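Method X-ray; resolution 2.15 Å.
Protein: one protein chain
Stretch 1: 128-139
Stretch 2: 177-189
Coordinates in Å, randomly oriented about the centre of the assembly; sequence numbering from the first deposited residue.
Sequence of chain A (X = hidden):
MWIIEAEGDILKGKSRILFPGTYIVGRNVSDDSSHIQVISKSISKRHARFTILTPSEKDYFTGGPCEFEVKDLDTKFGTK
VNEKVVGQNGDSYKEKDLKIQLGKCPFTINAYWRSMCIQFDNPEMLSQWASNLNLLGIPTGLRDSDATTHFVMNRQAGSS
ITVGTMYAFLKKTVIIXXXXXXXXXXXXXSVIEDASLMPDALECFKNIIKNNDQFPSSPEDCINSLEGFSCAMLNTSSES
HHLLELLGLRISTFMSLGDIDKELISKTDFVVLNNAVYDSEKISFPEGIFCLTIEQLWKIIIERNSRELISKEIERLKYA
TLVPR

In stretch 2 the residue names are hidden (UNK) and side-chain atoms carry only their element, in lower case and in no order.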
# COMPACT_ATOMS: atom_id res chain seq x y z
N GLN A 128 2.38 -3.26 17.44
CA GLN A 128 3.74 -3.74 17.52
C GLN A 128 4.62 -3.30 16.32
O GLN A 128 5.80 -3.01 16.49
CB GLN A 128 3.76 -5.26 17.75
CG GLN A 128 4.39 -6.09 16.67
CD GLN A 128 4.73 -7.48 17.16
OE1 GLN A 128 3.97 -8.08 17.94
NE2 GLN A 128 5.87 -8.00 16.72
N TRP A 129 4.02 -3.18 15.13
CA TRP A 129 4.77 -2.91 13.92
C TRP A 129 4.69 -1.47 13.37
O TRP A 129 5.50 -1.09 12.53
CB TRP A 129 4.36 -3.89 12.82
CG TRP A 129 4.86 -5.30 12.99
CD1 TRP A 129 4.13 -6.41 13.34
CD2 TRP A 129 6.21 -5.76 12.79
NE1 TRP A 129 4.94 -7.52 13.38
CE2 TRP A 129 6.22 -7.15 13.03
CE3 TRP A 129 7.41 -5.13 12.42
CZ2 TRP A 129 7.38 -7.92 12.94
CZ3 TRP A 129 8.55 -5.90 12.32
CH2 TRP A 129 8.54 -7.27 12.58
N ALA A 130 3.72 -0.69 13.84
CA ALA A 130 3.39 0.61 13.21
C ALA A 130 4.53 1.62 13.23
O ALA A 130 4.87 2.19 12.20
CB ALA A 130 2.15 1.23 13.82
N SER A 131 5.13 1.82 14.40
CA SER A 131 6.27 2.71 14.57
C SER A 131 7.44 2.36 13.63
O SER A 131 8.01 3.25 13.00
CB SER A 131 6.69 2.74 16.04
OG SER A 131 7.98 3.28 16.21
N ASN A 132 7.75 1.07 13.53
CA ASN A 132 8.74 0.53 12.60
C ASN A 132 8.47 0.99 11.18
O ASN A 132 9.35 1.54 10.53
CB ASN A 132 8.68 -1.02 12.67
CG ASN A 132 9.85 -1.73 11.99
OD1 ASN A 132 9.84 -1.98 10.77
ND2 ASN A 132 10.84 -2.16 12.80
N LEU A 133 7.24 0.78 10.70
CA LEU A 133 6.90 1.06 9.29
C LEU A 133 6.77 2.55 9.04
O LEU A 133 7.19 3.03 8.01
CB LEU A 133 5.64 0.32 8.85
CG LEU A 133 5.61 -1.18 9.10
CD1 LEU A 133 4.38 -1.82 8.49
CD2 LEU A 133 6.88 -1.90 8.58
N ASN A 134 6.24 3.27 10.02
CA ASN A 134 6.13 4.71 9.92
C ASN A 134 7.51 5.37 9.70
O ASN A 134 7.64 6.29 8.90
CB ASN A 134 5.39 5.31 11.13
CG ASN A 134 3.91 4.85 11.21
OD1 ASN A 134 3.32 4.32 10.24
ND2 ASN A 134 3.31 5.02 12.39
N LEU A 135 8.52 4.85 10.39
CA LEU A 135 9.89 5.34 10.26
C LEU A 135 10.51 5.09 8.89
O LEU A 135 11.46 5.76 8.53
CB LEU A 135 10.79 4.78 11.37
CG LEU A 135 10.42 5.29 12.76
CD1 LEU A 135 11.03 4.43 13.85
CD2 LEU A 135 10.83 6.75 12.93
N LEU A 136 9.93 4.15 8.13
CA LEU A 136 10.28 3.96 6.73
C LEU A 136 9.47 4.83 5.78
O LEU A 136 9.76 4.84 4.59
CB LEU A 136 10.09 2.49 6.32
CG LEU A 136 10.87 1.42 7.08
CD1 LEU A 136 10.58 -0.00 6.55
CD2 LEU A 136 12.38 1.72 7.03
N GLY A 137 8.46 5.53 6.29
CA GLY A 137 7.54 6.33 5.45
C GLY A 137 6.30 5.58 5.00
O GLY A 137 5.65 5.95 4.01
N ILE A 138 5.98 4.49 5.71
CA ILE A 138 4.87 3.64 5.31
C ILE A 138 3.68 3.85 6.26
O ILE A 138 3.74 3.45 7.41
CB ILE A 138 5.27 2.12 5.21
CG1 ILE A 138 6.41 1.92 4.20
CG2 ILE A 138 4.03 1.23 4.78
CD1 ILE A 138 7.16 0.54 4.36
N PRO A 139 2.60 4.51 5.78
CA PRO A 139 1.39 4.62 6.61
C PRO A 139 0.75 3.26 6.83
O PRO A 139 0.85 2.36 5.98
CB PRO A 139 0.47 5.53 5.78
CG PRO A 139 1.36 6.19 4.74
CD PRO A 139 2.44 5.17 4.47
N UNK A 177 2.72 -11.30 5.31
CA UNK A 177 2.69 -11.68 6.69
C UNK A 177 3.91 -11.20 7.45
O UNK A 177 4.72 -10.44 6.92
o UNK A 177 4.69 -13.57 5.94
o UNK A 177 3.37 -15.27 6.20
c UNK A 177 2.46 -13.20 6.86
c UNK A 177 3.59 -14.05 6.29
N UNK A 178 3.97 -11.64 8.70
CA UNK A 178 5.05 -11.44 9.66
C UNK A 178 6.46 -11.55 9.07
O UNK A 178 7.32 -10.73 9.37
o UNK A 178 4.73 -11.54 12.82
c UNK A 178 4.89 -12.55 10.72
c UNK A 178 5.46 -12.18 12.04
o UNK A 178 6.63 -12.56 12.31
N UNK A 179 6.70 -12.57 8.25
CA UNK A 179 8.03 -12.81 7.68
C UNK A 179 8.50 -11.64 6.78
O UNK A 179 9.68 -11.29 6.78
c UNK A 179 8.08 -14.15 6.92
o UNK A 179 7.33 -14.09 5.71
N UNK A 180 7.58 -11.04 6.03
CA UNK A 180 7.91 -9.86 5.26
C UNK A 180 8.16 -8.64 6.17
O UNK A 180 9.06 -7.83 5.91
c UNK A 180 7.13 -8.29 3.41
c UNK A 180 8.10 -8.29 2.41
c UNK A 180 6.71 -5.95 2.96
c UNK A 180 7.66 -5.96 1.95
o UNK A 180 7.89 -4.79 1.26
c UNK A 180 6.45 -7.11 3.68
c UNK A 180 6.84 -9.54 4.22
c UNK A 180 8.36 -7.13 1.67
N UNK A 181 7.38 -8.52 7.24
CA UNK A 181 7.58 -7.44 8.19
C UNK A 181 8.97 -7.54 8.83
O UNK A 181 9.66 -6.54 8.98
c UNK A 181 4.90 -5.85 8.07
c UNK A 181 4.06 -7.35 9.90
c UNK A 181 5.06 -7.21 8.76
c UNK A 181 6.49 -7.44 9.26
N UNK A 182 9.39 -8.76 9.17
CA UNK A 182 10.72 -9.00 9.70
C UNK A 182 11.81 -8.50 8.73
O UNK A 182 12.79 -7.88 9.16
c UNK A 182 10.91 -10.49 10.05
c UNK A 182 10.16 -12.40 11.54
c UNK A 182 10.07 -10.91 11.26
o UNK A 182 10.93 -13.12 10.90
n UNK A 182 9.37 -12.88 12.51
N UNK A 183 11.62 -8.77 7.44
CA UNK A 183 12.44 -8.20 6.39
C UNK A 183 12.46 -6.67 6.44
O UNK A 183 13.53 -6.08 6.46
c UNK A 183 12.31 -6.68 1.80
c UNK A 183 13.94 -8.05 3.58
c UNK A 183 11.77 -7.32 2.92
c UNK A 183 14.50 -7.40 2.46
c UNK A 183 11.98 -8.71 5.02
o UNK A 183 14.22 -6.10 0.48
c UNK A 183 12.58 -8.01 3.83
c UNK A 183 13.67 -6.73 1.58
N UNK A 184 11.30 -6.02 6.46
CA UNK A 184 11.27 -4.55 6.58
C UNK A 184 12.01 -3.98 7.80
O UNK A 184 12.56 -2.88 7.74
c UNK A 184 9.85 -4.01 6.55
c UNK A 184 9.07 -4.17 5.25
c UNK A 184 9.85 -3.61 4.06
c UNK A 184 7.71 -3.50 5.38
N UNK A 185 12.06 -4.73 8.89
CA UNK A 185 12.73 -4.25 10.10
C UNK A 185 14.26 -4.19 9.91
O UNK A 185 14.98 -3.64 10.75
c UNK A 185 12.34 -5.09 11.33
o UNK A 185 13.00 -6.34 11.33
N UNK A 186 14.72 -4.74 8.78
CA UNK A 186 16.14 -4.82 8.42
C UNK A 186 16.72 -3.53 7.80
O UNK A 186 17.92 -3.26 7.94
c UNK A 186 16.34 -6.04 7.45
c UNK A 186 17.58 -5.90 6.58
o UNK A 186 16.42 -7.26 8.21
N UNK A 187 15.87 -2.72 7.17
CA UNK A 187 16.30 -1.78 6.11
C UNK A 187 16.52 -0.26 6.37
O UNK A 187 16.91 0.45 5.43
c UNK A 187 15.25 -3.28 4.32
c UNK A 187 13.96 -1.35 5.24
c UNK A 187 15.33 -1.86 4.88
N UNK A 188 16.25 0.24 7.59
CA UNK A 188 16.23 1.71 7.83
C UNK A 188 17.59 2.38 7.59
O UNK A 188 17.68 3.45 6.99
c UNK A 188 14.36 5.53 10.17
n UNK A 188 13.70 6.85 9.70
c UNK A 188 15.08 4.60 9.14
c UNK A 188 15.73 2.05 9.25
c UNK A 188 14.64 3.15 9.37
N UNK A 189 18.65 1.72 8.03
CA UNK A 189 19.99 2.27 7.89
C UNK A 189 20.59 2.12 6.47
O UNK A 189 21.67 2.64 6.17
c UNK A 189 19.66 1.72 11.23
o UNK A 189 19.87 1.62 12.46
o UNK A 189 18.56 1.39 10.71
c UNK A 189 20.78 2.28 10.34
c UNK A 189 20.90 1.63 8.95

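Position 177 has two side-chain carbons, the second carrying two oxygens, and lies out of reach of stretch 1. It is aspartate, D177, the N-cap of the helix that follows.

Position 178 has the same pattern of two carbons and two oxygens. One oxygen lies at the edge of the W129 ring, near its plane. This is D178, with OD1 4.1 Å from W129 NE1.

Position 179 has one carbon and one oxygen, and its CA-to-CB bond points away from stretch 1. It is serine, S179. Its OG donates to D177 OD2 at 2.7 Å, and its N makes a weak capping bond to the same D177 OD2 at 3.2 Å.

Position 180 has one carbon, then a six-carbon ring bearing an oxygen. It does not touch stretch 1. It is Y180, whose hydroxyl is hydrogen-bonded elsewhere in the structure.

Position 181 has four carbons, forked at the second, and points toward stretch 1. One terminal carbon sits over a face of W129. This is leucine, L181. Its CD1 lies 3.5 Å from the centroid of the five-membered ring of W129, nearly on the ring normal, a CH-pi contact. L181 CD2 is 4.1 Å from L133 CD1.

Position 182 has three carbons, the third carrying an oxygen and a nitrogen. Its second carbon is 4.2 Å from W129 CH2. It is glutamine, Q182.

Position 183 is another six-carbon ring with an oxygen, pointing away and without contact. It is Y183.

Position 184 has four carbons, forked at the second, directed at L133, L136 and I138. It is leucine, L184; its CD1 lies 3.7 Å from L133 CD2.

Position 185 has one carbon and one oxygen. It is serine, S185. Its CB is 3.6 Å from N132 ND2, while its OG donates to Q182 O at 2.7 Å.

Position 186 has one carbon carrying an oxygen and a carbon, pointing away. It is T186.

Position 187 has three carbons, forked at the first, against L136. It is valine, V187, with CG2 3.9 Å from L136 CD1.

Position 188 has four carbons in a row ending in nitrogen, which reaches L135. It is lysine, K188.

Position 189 has three carbons and two oxygens, out of reach. It is glutamate, E189.

The contact is mainly apolar. The helices run at 42°, and L181 and L184 pack among W129, L133, L136 and I138. Its one hydrogen bond between the stretches runs from K188 NZ to L135 O, at 2.8 Å. W129 NE1 is buried without a partner.

Stretch 2 177-189: DDSYLQYLSTVKE
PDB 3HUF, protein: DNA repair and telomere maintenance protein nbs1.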